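Two-domain protein containing predicted PHP-like metal-dependent phosphoesterase (Bacteroides vulgatus ATCC 8482, PDB 3E38) binds zinc and is probably a PHP-like metal-dependent phosphoesterase, with a second, Ig-like domain. Local coordinates at residues 28-33 with 53-58; 69-74 with 109-114. All coordinates share one frame; numbering follows the deposited sequence.

Contact 1 of 2, residues 28-33 with 53-58. With ZN (zinc ion), chain J.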
loop_
_atom_site.group_PDB
_atom_site.type_symbol
_atom_site.label_atom_id
_atom_site.label_comp_id
_atom_site.label_asym_id
_atom_site.label_seq_id
_atom_site.Cartn_x
_atom_site.Cartn_y
_atom_site.Cartn_z
ATOM N N VAL B 28 -16.634 14.123 19.156
ATOM C CA VAL B 28 -16.746 13.813 20.568
ATOM C C VAL B 28 -17.886 14.598 21.278
ATOM O O VAL B 28 -18.136 14.415 22.479
ATOM C CB VAL B 28 -15.388 14.145 21.325
ATOM C CG1 VAL B 28 -14.300 13.136 20.969
ATOM C CG2 VAL B 28 -14.961 15.559 21.067
ATOM N N PHE B 29 -18.541 15.477 20.512
ATOM C CA PHE B 29 -19.607 16.359 21.010
ATOM C C PHE B 29 -20.926 15.597 20.951
ATOM O O PHE B 29 -21.949 16.045 21.433
ATOM C CB PHE B 29 -19.589 17.730 20.332
ATOM C CG PHE B 29 -18.528 18.669 20.902
ATOM C CD1 PHE B 29 -17.220 18.618 20.478
ATOM C CD2 PHE B 29 -18.855 19.615 21.831
ATOM C CE1 PHE B 29 -16.257 19.440 21.024
ATOM C CE2 PHE B 29 -17.900 20.442 22.401
ATOM C CZ PHE B 29 -16.590 20.363 21.966
ATOM N N SER B 30 -20.842 14.406 20.358
ATOM C CA SER B 30 -21.893 13.365 20.492
ATOM C C SER B 30 -21.132 12.077 20.780
ATOM O O SER B 30 -20.400 12.026 21.755
ATOM C CB SER B 30 -22.903 13.200 19.324
ATOM O OG SER B 30 -22.296 13.166 18.057
ATOM N N ASP B 31 -21.262 11.099 19.887
ATOM C CA ASP B 31 -20.671 9.740 20.066
ATOM C C ASP B 31 -19.486 9.481 19.144
ATOM O O ASP B 31 -18.951 8.409 19.070
ATOM C CB ASP B 31 -21.743 8.615 19.931
ATOM C CG ASP B 31 -22.374 8.537 18.548
ATOM O OD1 ASP B 31 -22.217 9.510 17.806
ATOM O OD2 ASP B 31 -23.060 7.519 18.188
ATOM N N GLY B 32 -19.092 10.507 18.435
ATOM C CA GLY B 32 -17.881 10.464 17.624
ATOM C C GLY B 32 -16.635 10.381 18.499
ATOM O O GLY B 32 -16.685 10.637 19.694
ATOM N N LEU B 33 -15.491 10.120 17.884
ATOM C CA LEU B 33 -14.257 9.874 18.661
ATOM C C LEU B 33 -13.116 10.800 18.395
ATOM O O LEU B 33 -12.019 10.601 18.906
ATOM C CB LEU B 33 -13.789 8.415 18.466
ATOM C CG LEU B 33 -14.620 7.323 19.135
ATOM C CD1 LEU B 33 -14.268 6.011 18.519
ATOM C CD2 LEU B 33 -14.428 7.297 20.711
ATOM N N LEU B 53 -21.236 18.293 10.079
ATOM C CA LEU B 53 -21.004 17.607 11.358
ATOM C C LEU B 53 -22.381 17.570 12.027
ATOM O O LEU B 53 -22.904 18.587 12.524
ATOM C CB LEU B 53 -19.950 18.330 12.178
ATOM C CG LEU B 53 -19.341 17.706 13.431
ATOM C CD1 LEU B 53 -18.919 16.273 13.222
ATOM C CD2 LEU B 53 -18.136 18.566 13.886
ATOM N N THR B 54 -22.992 16.389 11.952
ATOM C CA THR B 54 -24.351 16.174 12.385
ATOM C C THR B 54 -24.419 15.366 13.655
ATOM O O THR B 54 -24.741 14.195 13.637
ATOM C CB THR B 54 -25.155 15.455 11.294
ATOM O OG1 THR B 54 -24.665 14.117 11.146
ATOM C CG2 THR B 54 -25.069 16.211 9.983
ATOM N N GLU B 55 -24.179 16.046 14.768
ATOM C CA GLU B 55 -24.200 15.421 16.094
ATOM C C GLU B 55 -25.616 14.950 16.449
ATOM O O GLU B 55 -26.640 15.493 16.007
ATOM C CB GLU B 55 -23.698 16.350 17.209
ATOM C CG GLU B 55 -22.376 17.151 17.005
ATOM C CD GLU B 55 -21.097 16.358 16.843
ATOM O OE1 GLU B 55 -21.102 15.108 16.861
ATOM O OE2 GLU B 55 -20.041 17.030 16.699
ATOM N N HIS B 56 -25.651 13.889 17.239
ATOM C CA HIS B 56 -26.907 13.402 17.776
ATOM C C HIS B 56 -27.397 14.492 18.704
ATOM O O HIS B 56 -26.627 15.070 19.483
ATOM C CB HIS B 56 -26.746 12.125 18.622
ATOM C CG HIS B 56 -26.325 10.921 17.852
ATOM N ND1 HIS B 56 -27.199 10.205 17.060
ATOM C CD2 HIS B 56 -25.138 10.283 17.777
ATOM C CE1 HIS B 56 -26.559 9.192 16.511
ATOM N NE2 HIS B 56 -25.301 9.220 16.923
ATOM N N ILE B 57 -28.692 14.735 18.626
ATOM C CA ILE B 57 -29.352 15.667 19.495
ATOM C C ILE B 57 -29.555 14.943 20.821
ATOM O O ILE B 57 -29.139 15.430 21.877
ATOM C CB ILE B 57 -30.746 16.147 18.931
ATOM C CG1 ILE B 57 -30.538 17.053 17.696
ATOM C CG2 ILE B 57 -31.578 16.825 20.040
ATOM C CD1 ILE B 57 -29.912 18.432 18.001
ATOM N N GLU B 58 -30.113 13.737 20.732
ATOM C CA GLU B 58 -30.545 12.991 21.929
ATOM C C GLU B 58 -29.465 12.132 22.574
ATOM O O GLU B 58 -29.566 11.772 23.728
ATOM C CB GLU B 58 -31.758 12.093 21.615
ATOM C CG GLU B 58 -32.978 12.821 21.081
ATOM C CD GLU B 58 -32.887 13.114 19.609
ATOM O OE1 GLU B 58 -31.789 12.938 19.051
ATOM O OE2 GLU B 58 -33.906 13.494 19.007
HETATM ZN ZN ZN J . -23.661 7.900 16.531
#
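Ser30 points its hydroxyl at the carboxylate of Glu55, and OG donates to OE1 over 2.6 Å. The bond reaches OE1 on its anti side, 23° out of the carboxylate plane. The Glu55 chain bends at chi2 (-63°), which carries CD toward the 28-33 loop. The other oxygen, OE2, is taken by the hydroxyls of Ser27 and Ser73. Ser30 OG is also hydrogen-bonded to His26 ND1; since His26 is a ligand of a neighbouring zinc, Ser30 lies in the second shell and Glu55 behind it. Ser30 CB lies 3.5 Å from the backbone N of His56 and 4.0 Å from CD2 at the edge of its ring. Strand 17-22, helix 36-45 and the parallel strand 50-56 form a beta-alpha-beta unit, and both segments supply zinc ligands, consistent with a PHP-type metal centre. His56, ending strand 50-56, gives NE2 to a zinc ion at 2.1 Å. Asp31 binds the same zinc through both oxygens, though the 1.8 Å to OD2 is doubtful in detail. OD1 sits in the ring plane at the edge of His56, 3.0 Å from CD2, with carboxylate and ring turned 76° apart. His196 binds the same zinc, and Thr95 OG1 bonds to His56 ND1.

Contact 2 of 2, residues 69-74 with 109-114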
loop_
_atom_site.group_PDB
_atom_site.type_symbol
_atom_site.label_atom_id
_atom_site.label_comp_id
_atom_site.label_asym_id
_atom_site.label_seq_id
_atom_site.Cartn_x
_atom_site.Cartn_y
_atom_site.Cartn_z
ATOM N N ASP B 69 -23.597 23.078 24.216
ATOM C CA ASP B 69 -24.910 22.939 23.608
ATOM C C ASP B 69 -24.754 22.269 22.245
ATOM O O ASP B 69 -23.686 21.717 21.875
ATOM C CB ASP B 69 -25.703 24.257 23.530
ATOM C CG ASP B 69 -25.063 25.301 22.605
ATOM O OD1 ASP B 69 -24.220 24.939 21.758
ATOM O OD2 ASP B 69 -25.444 26.490 22.706
ATOM N N HIS B 70 -25.841 22.319 21.496
ATOM C CA HIS B 70 -25.901 21.579 20.249
ATOM C C HIS B 70 -25.292 22.273 19.053
ATOM O O HIS B 70 -25.178 21.684 17.980
ATOM C CB HIS B 70 -27.345 21.221 19.931
ATOM C CG HIS B 70 -27.998 20.399 20.992
ATOM N ND1 HIS B 70 -27.785 19.045 21.131
ATOM C CD2 HIS B 70 -28.872 20.745 21.964
ATOM C CE1 HIS B 70 -28.497 18.595 22.143
ATOM N NE2 HIS B 70 -29.169 19.609 22.666
ATOM N N ASN B 71 -24.866 23.506 19.230
ATOM C CA ASN B 71 -24.306 24.254 18.101
ATOM C C ASN B 71 -22.788 24.269 18.190
ATOM O O ASN B 71 -22.088 24.651 17.274
ATOM C CB ASN B 71 -24.849 25.680 18.100
ATOM C CG ASN B 71 -26.333 25.740 17.906
ATOM O OD1 ASN B 71 -26.860 25.161 16.956
ATOM N ND2 ASN B 71 -27.027 26.498 18.762
ATOM N N ARG B 72 -22.282 23.812 19.319
ATOM C CA ARG B 72 -20.836 23.958 19.592
ATOM C C ARG B 72 -19.831 23.237 18.609
ATOM O O ARG B 72 -18.780 23.794 18.283
ATOM C CB ARG B 72 -20.571 23.563 21.045
ATOM C CG ARG B 72 -19.148 23.756 21.531
ATOM C CD ARG B 72 -18.709 25.161 21.497
ATOM N NE ARG B 72 -17.372 25.260 22.106
ATOM C CZ ARG B 72 -16.542 26.278 21.954
ATOM N NH1 ARG B 72 -16.887 27.301 21.191
ATOM N NH2 ARG B 72 -15.346 26.245 22.540
ATOM N N SER B 73 -20.092 22.015 18.148
ATOM C CA SER B 73 -19.072 21.384 17.295
ATOM C C SER B 73 -18.982 22.143 15.955
ATOM O O SER B 73 -17.918 22.350 15.417
ATOM C CB SER B 73 -19.318 19.894 17.127
ATOM O OG SER B 73 -20.597 19.649 16.642
ATOM N N PHE B 74 -20.107 22.652 15.506
ATOM C CA PHE B 74 -20.147 23.473 14.290
ATOM C C PHE B 74 -19.315 24.726 14.507
ATOM O O PHE B 74 -18.514 25.140 13.702
ATOM C CB PHE B 74 -21.607 23.830 13.943
ATOM C CG PHE B 74 -21.760 24.883 12.866
ATOM C CD1 PHE B 74 -21.846 24.520 11.517
ATOM C CD2 PHE B 74 -21.901 26.213 13.203
ATOM C CE1 PHE B 74 -21.997 25.451 10.552
ATOM C CE2 PHE B 74 -22.074 27.154 12.243
ATOM C CZ PHE B 74 -22.095 26.777 10.900
ATOM N N SER B 109 -30.156 26.538 11.076
ATOM C CA SER B 109 -29.630 27.825 11.543
ATOM C C SER B 109 -29.292 27.718 13.029
ATOM O O SER B 109 -28.377 28.369 13.540
ATOM C CB SER B 109 -30.618 28.958 11.279
ATOM O OG SER B 109 -31.832 28.745 11.963
ATOM N N ASP B 110 -29.995 26.817 13.696
ATOM C CA ASP B 110 -29.795 26.584 15.130
ATOM C C ASP B 110 -30.211 25.156 15.513
ATOM O O ASP B 110 -31.360 24.715 15.279
ATOM C CB ASP B 110 -30.584 27.691 15.901
ATOM C CG ASP B 110 -30.389 27.637 17.396
ATOM O OD1 ASP B 110 -29.667 26.751 17.910
ATOM O OD2 ASP B 110 -30.976 28.476 18.078
ATOM N N SER B 111 -29.260 24.430 16.083
ATOM C CA SER B 111 -29.447 23.011 16.444
ATOM C C SER B 111 -30.267 22.787 17.708
ATOM O O SER B 111 -31.083 21.855 17.806
ATOM C CB SER B 111 -28.095 22.289 16.559
ATOM O OG SER B 111 -27.481 22.142 15.257
ATOM N N ASN B 112 -30.103 23.732 18.615
ATOM C CA ASN B 112 -30.708 23.663 19.959
ATOM C C ASN B 112 -32.206 23.386 20.014
ATOM O O ASN B 112 -32.668 22.602 20.839
ATOM C CB ASN B 112 -30.416 24.941 20.716
ATOM C CG ASN B 112 -29.016 24.966 21.243
ATOM O OD1 ASN B 112 -28.436 23.912 21.482
ATOM N ND2 ASN B 112 -28.472 26.157 21.451
ATOM N N PRO B 113 -32.968 24.059 19.166
ATOM C CA PRO B 113 -34.405 23.863 19.218
ATOM C C PRO B 113 -34.846 22.460 18.847
ATOM O O PRO B 113 -36.006 22.115 19.068
ATOM C CB PRO B 113 -34.932 24.870 18.166
ATOM C CG PRO B 113 -33.914 25.902 18.095
ATOM C CD PRO B 113 -32.603 25.270 18.414
ATOM N N LEU B 114 -33.931 21.675 18.266
ATOM C CA LEU B 114 -34.282 20.286 17.850
ATOM C C LEU B 114 -34.412 19.325 19.064
ATOM O O LEU B 114 -34.952 18.219 18.988
ATOM C CB LEU B 114 -33.329 19.721 16.791
ATOM C CG LEU B 114 -33.581 20.205 15.369
ATOM C CD1 LEU B 114 -33.621 21.757 15.285
ATOM C CD2 LEU B 114 -32.527 19.577 14.411
HETATM O O HOH W 1 -24.639 22.504 15.000
#
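The imidazole of His70 meets Asn112 at its edge: OD1 of Asn112 lies in the ring plane, 3.2 Å from CD2, and the amide stands at 72° to the ring. That same oxygen accepts from the backbone N of His70 at 3.0 Å, while the ring's NE2 bonds to Glu115 OE1. The ND2 of Asn112 makes a weak but nearly straight bond to Asp69 OD2, 3.3 Å long.

The amide of Asn71 works with both ends. OD1 takes the backbone N-H of Ser111 at 2.7 Å, in the carbonyl plane on a lone pair, and Lys90 NZ also bonds to it. ND2 donates a hydrogen bond to Asp110 OD1 at 2.8 Å; this acceptor lies close to the amide plane of Asn71, yet the donor stands above the carboxylate plane. From the opposite face of that carboxylate comes the backbone N of Asn112, closing an Asx turn that leads into the 3-10 segment 112-114. With CG anti to its backbone N (chi1 -176°), the Asp110 carboxylate is carried toward the Asn71 amide. On the other segment Asp69 OD1 accepts from Asn71 N, a capping bond at the turn into helix 72-83, so an aspartate closes a turn on each segment. An alanine at Asn71 would probably leave Ser111 N without its acceptor here and Asp110 OD1 with one donor fewer, making the 109-114 turn less firmly held against the helix start.

Beyond the amides, Ser111 CB packs 3.3 Å from the carbonyl O of His70. A water bridges that O, to which it donates, and Ser111 OG, which is also bonded to Ser92 OG of strand 87-95.

How the contacts relate
From the N terminus the chain leaves strand 17-22, and contact 1 closes the loop that carries helix 36-45 before the chain returns along strand 50-56. Contact 2 opens afterwards, at the start of helix 72-83, and closes a second loop holding strands 87-95 and 102-106. The two are therefore in series, neither nested nor crossed. In space their centres are only about 11 Å apart, and they touch: Ile57 O lies against His70 CE1, and Phe29 packs on Arg72. Contact 1 belongs to the zinc centre at the strand ends; contact 2 lies farther out, joining the start of helix 72-83 to the loop before helix 119-128.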